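Local structure of 5'-nucleotidase SurE (2WQK) at residues V143-K148 with V226-L231. The protein probably removes the phosphate from nucleoside 5'-monophosphates, using one divalent metal cation per subunit. Numbering follows the deposited sequence.
Sequences VDIVKK and VSVTPL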
loop_
_atom_site.group_PDB
_atom_site.type_symbol
_atom_site.label_atom_id
_atom_site.label_comp_id
_atom_site.label_asym_id
_atom_site.label_seq_id
_atom_site.Cartn_x
_atom_site.Cartn_y
_atom_site.Cartn_z
ATOM N N VAL A 143 -8.599 0.994 -33.109
ATOM C CA VAL A 143 -8.190 1.936 -34.132
ATOM C C VAL A 143 -9.359 2.249 -35.091
ATOM O O VAL A 143 -9.532 3.378 -35.492
ATOM C CB VAL A 143 -6.892 1.484 -34.813
ATOM C CG1 VAL A 143 -6.520 2.412 -35.961
ATOM C CG2 VAL A 143 -5.796 1.422 -33.757
ATOM N N ASP A 144 -10.199 1.257 -35.382
ATOM C CA ASP A 144 -11.396 1.494 -36.199
ATOM C C ASP A 144 -12.269 2.571 -35.546
ATOM O O ASP A 144 -12.757 3.470 -36.207
ATOM C CB ASP A 144 -12.241 0.224 -36.370
ATOM C CG ASP A 144 -11.617 -0.809 -37.342
ATOM O OD1 ASP A 144 -10.685 -0.471 -38.121
ATOM O OD2 ASP A 144 -12.049 -1.976 -37.258
ATOM N N ILE A 145 -12.445 2.457 -34.234
ATOM C CA ILE A 145 -13.256 3.428 -33.490
ATOM C C ILE A 145 -12.621 4.810 -33.489
ATOM O O ILE A 145 -13.308 5.795 -33.746
ATOM C CB ILE A 145 -13.546 2.876 -32.054
ATOM C CG1 ILE A 145 -14.481 1.650 -32.126
ATOM C CG2 ILE A 145 -14.068 3.987 -31.150
ATOM C CD1 ILE A 145 -14.616 0.937 -30.808
ATOM N N VAL A 146 -11.316 4.867 -33.210
ATOM C CA VAL A 146 -10.610 6.154 -33.200
ATOM C C VAL A 146 -10.742 6.842 -34.567
ATOM O O VAL A 146 -11.020 8.053 -34.656
ATOM C CB VAL A 146 -9.144 6.034 -32.746
ATOM C CG1 VAL A 146 -8.427 7.360 -32.918
ATOM C CG2 VAL A 146 -9.085 5.579 -31.277
ATOM N N LYS A 147 -10.583 6.053 -35.634
ATOM C CA LYS A 147 -10.703 6.652 -36.971
ATOM C C LYS A 147 -12.060 7.315 -37.194
ATOM O O LYS A 147 -12.151 8.477 -37.623
ATOM C CB LYS A 147 -10.408 5.635 -38.062
ATOM C CG LYS A 147 -10.269 6.298 -39.411
ATOM C CD LYS A 147 -9.912 5.264 -40.469
ATOM C CE LYS A 147 -9.794 5.979 -41.834
ATOM N NZ LYS A 147 -9.417 5.037 -42.940
ATOM N N LYS A 148 -13.117 6.624 -36.791
ATOM C CA LYS A 148 -14.458 7.171 -36.923
ATOM C C LYS A 148 -14.682 8.391 -36.028
ATOM O O LYS A 148 -15.278 9.389 -36.442
ATOM C CB LYS A 148 -15.517 6.093 -36.643
ATOM C CG LYS A 148 -15.541 4.936 -37.676
ATOM C CD LYS A 148 -16.688 3.970 -37.366
ATOM C CE LYS A 148 -16.831 2.798 -38.349
ATOM N NZ LYS A 148 -17.493 3.247 -39.600
ATOM N N VAL A 226 -18.514 -5.533 -29.587
ATOM C CA VAL A 226 -17.892 -4.411 -28.884
ATOM C C VAL A 226 -19.019 -3.583 -28.267
ATOM O O VAL A 226 -20.073 -3.369 -28.885
ATOM C CB VAL A 226 -17.077 -3.533 -29.834
ATOM C CG1 VAL A 226 -16.502 -2.315 -29.097
ATOM C CG2 VAL A 226 -15.952 -4.379 -30.445
ATOM N N SER A 227 -18.799 -3.155 -27.013
ATOM C CA SER A 227 -19.695 -2.245 -26.320
ATOM C C SER A 227 -19.088 -0.853 -26.292
ATOM O O SER A 227 -17.961 -0.702 -25.833
ATOM C CB SER A 227 -19.837 -2.704 -24.866
ATOM O OG SER A 227 -20.433 -1.705 -24.061
ATOM N N VAL A 228 -19.874 0.141 -26.697
ATOM C CA VAL A 228 -19.470 1.548 -26.552
ATOM C C VAL A 228 -20.580 2.263 -25.776
ATOM O O VAL A 228 -21.673 2.423 -26.283
ATOM C CB VAL A 228 -19.258 2.246 -27.912
ATOM C CG1 VAL A 228 -18.831 3.691 -27.683
ATOM C CG2 VAL A 228 -18.263 1.473 -28.840
ATOM N N THR A 229 -20.270 2.699 -24.536
ATOM C CA THR A 229 -21.241 3.402 -23.708
ATOM C C THR A 229 -20.818 4.881 -23.601
ATOM O O THR A 229 -19.693 5.164 -23.203
ATOM C CB THR A 229 -21.268 2.850 -22.275
ATOM O OG1 THR A 229 -21.505 1.435 -22.298
ATOM C CG2 THR A 229 -22.339 3.583 -21.401
ATOM N N PRO A 230 -21.741 5.800 -23.923
ATOM C CA PRO A 230 -21.477 7.225 -23.712
ATOM C C PRO A 230 -21.789 7.520 -22.237
ATOM O O PRO A 230 -22.914 7.269 -21.762
ATOM C CB PRO A 230 -22.475 7.930 -24.629
ATOM C CG PRO A 230 -23.640 6.994 -24.706
ATOM C CD PRO A 230 -23.104 5.576 -24.468
ATOM N N LEU A 231 -20.791 8.025 -21.532
ATOM C CA LEU A 231 -20.923 8.346 -20.100
ATOM C C LEU A 231 -21.018 9.852 -19.921
ATOM O O LEU A 231 -20.308 10.626 -20.587
ATOM C CB LEU A 231 -19.681 7.868 -19.351
ATOM C CG LEU A 231 -19.363 6.367 -19.369
ATOM C CD1 LEU A 231 -18.045 6.023 -18.636
ATOM C CD2 LEU A 231 -20.562 5.590 -18.764
#
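Ile145, on helix 135-152, touches strand 225-232 through a single methyl group. Its CD1 meets Val226 CG1 at 4.1 Å and Val228 CG2 at 4.2 Å, each pair of side chains reaching tip to tip, so that one methyl bridges two valines spaced two residues apart on the same strand face. Ile145 reaches this far because its side chain is extended at the end (chi2 171°), with CD1 carried beyond CG1; the backbones stay well apart, Ile145 CA lying 9.5 Å from Val228 CA. The two valines share a rotamer but offer different branches: Val226 uses CG1, the methyl anti to its backbone N (chi1 177°), and Val228 uses CG2, the one beside it.

Around this contact, backbone hydrogen bonds fix the strand. Val226 is bonded through its backbone to Gly174 and Lys176 of strand 174-177, Val228 to Lys176 and to Thr178 just past that strand, and Ser227 pairs with Asn163 of strand 158-165. Ser227 points to the other side of the sheet, where it packs on helix 217-222 and its OG is hydrogen-bonded to Thr178 OG1. Val226 also lies against Val162 and Ile172, while Val228 packs on Leu247 of the second subunit. On the same helix as Ile145, Val143 and Val146 pack against helix 15-24 and Leu27.

The arrangement is helix-on-sheet packing within the alpha/beta SurE fold, away from the metal site. All three touching residues are buried and aliphatic, so dispersion and the exclusion of water, without directional bonds, account for this small interface of 81 Å².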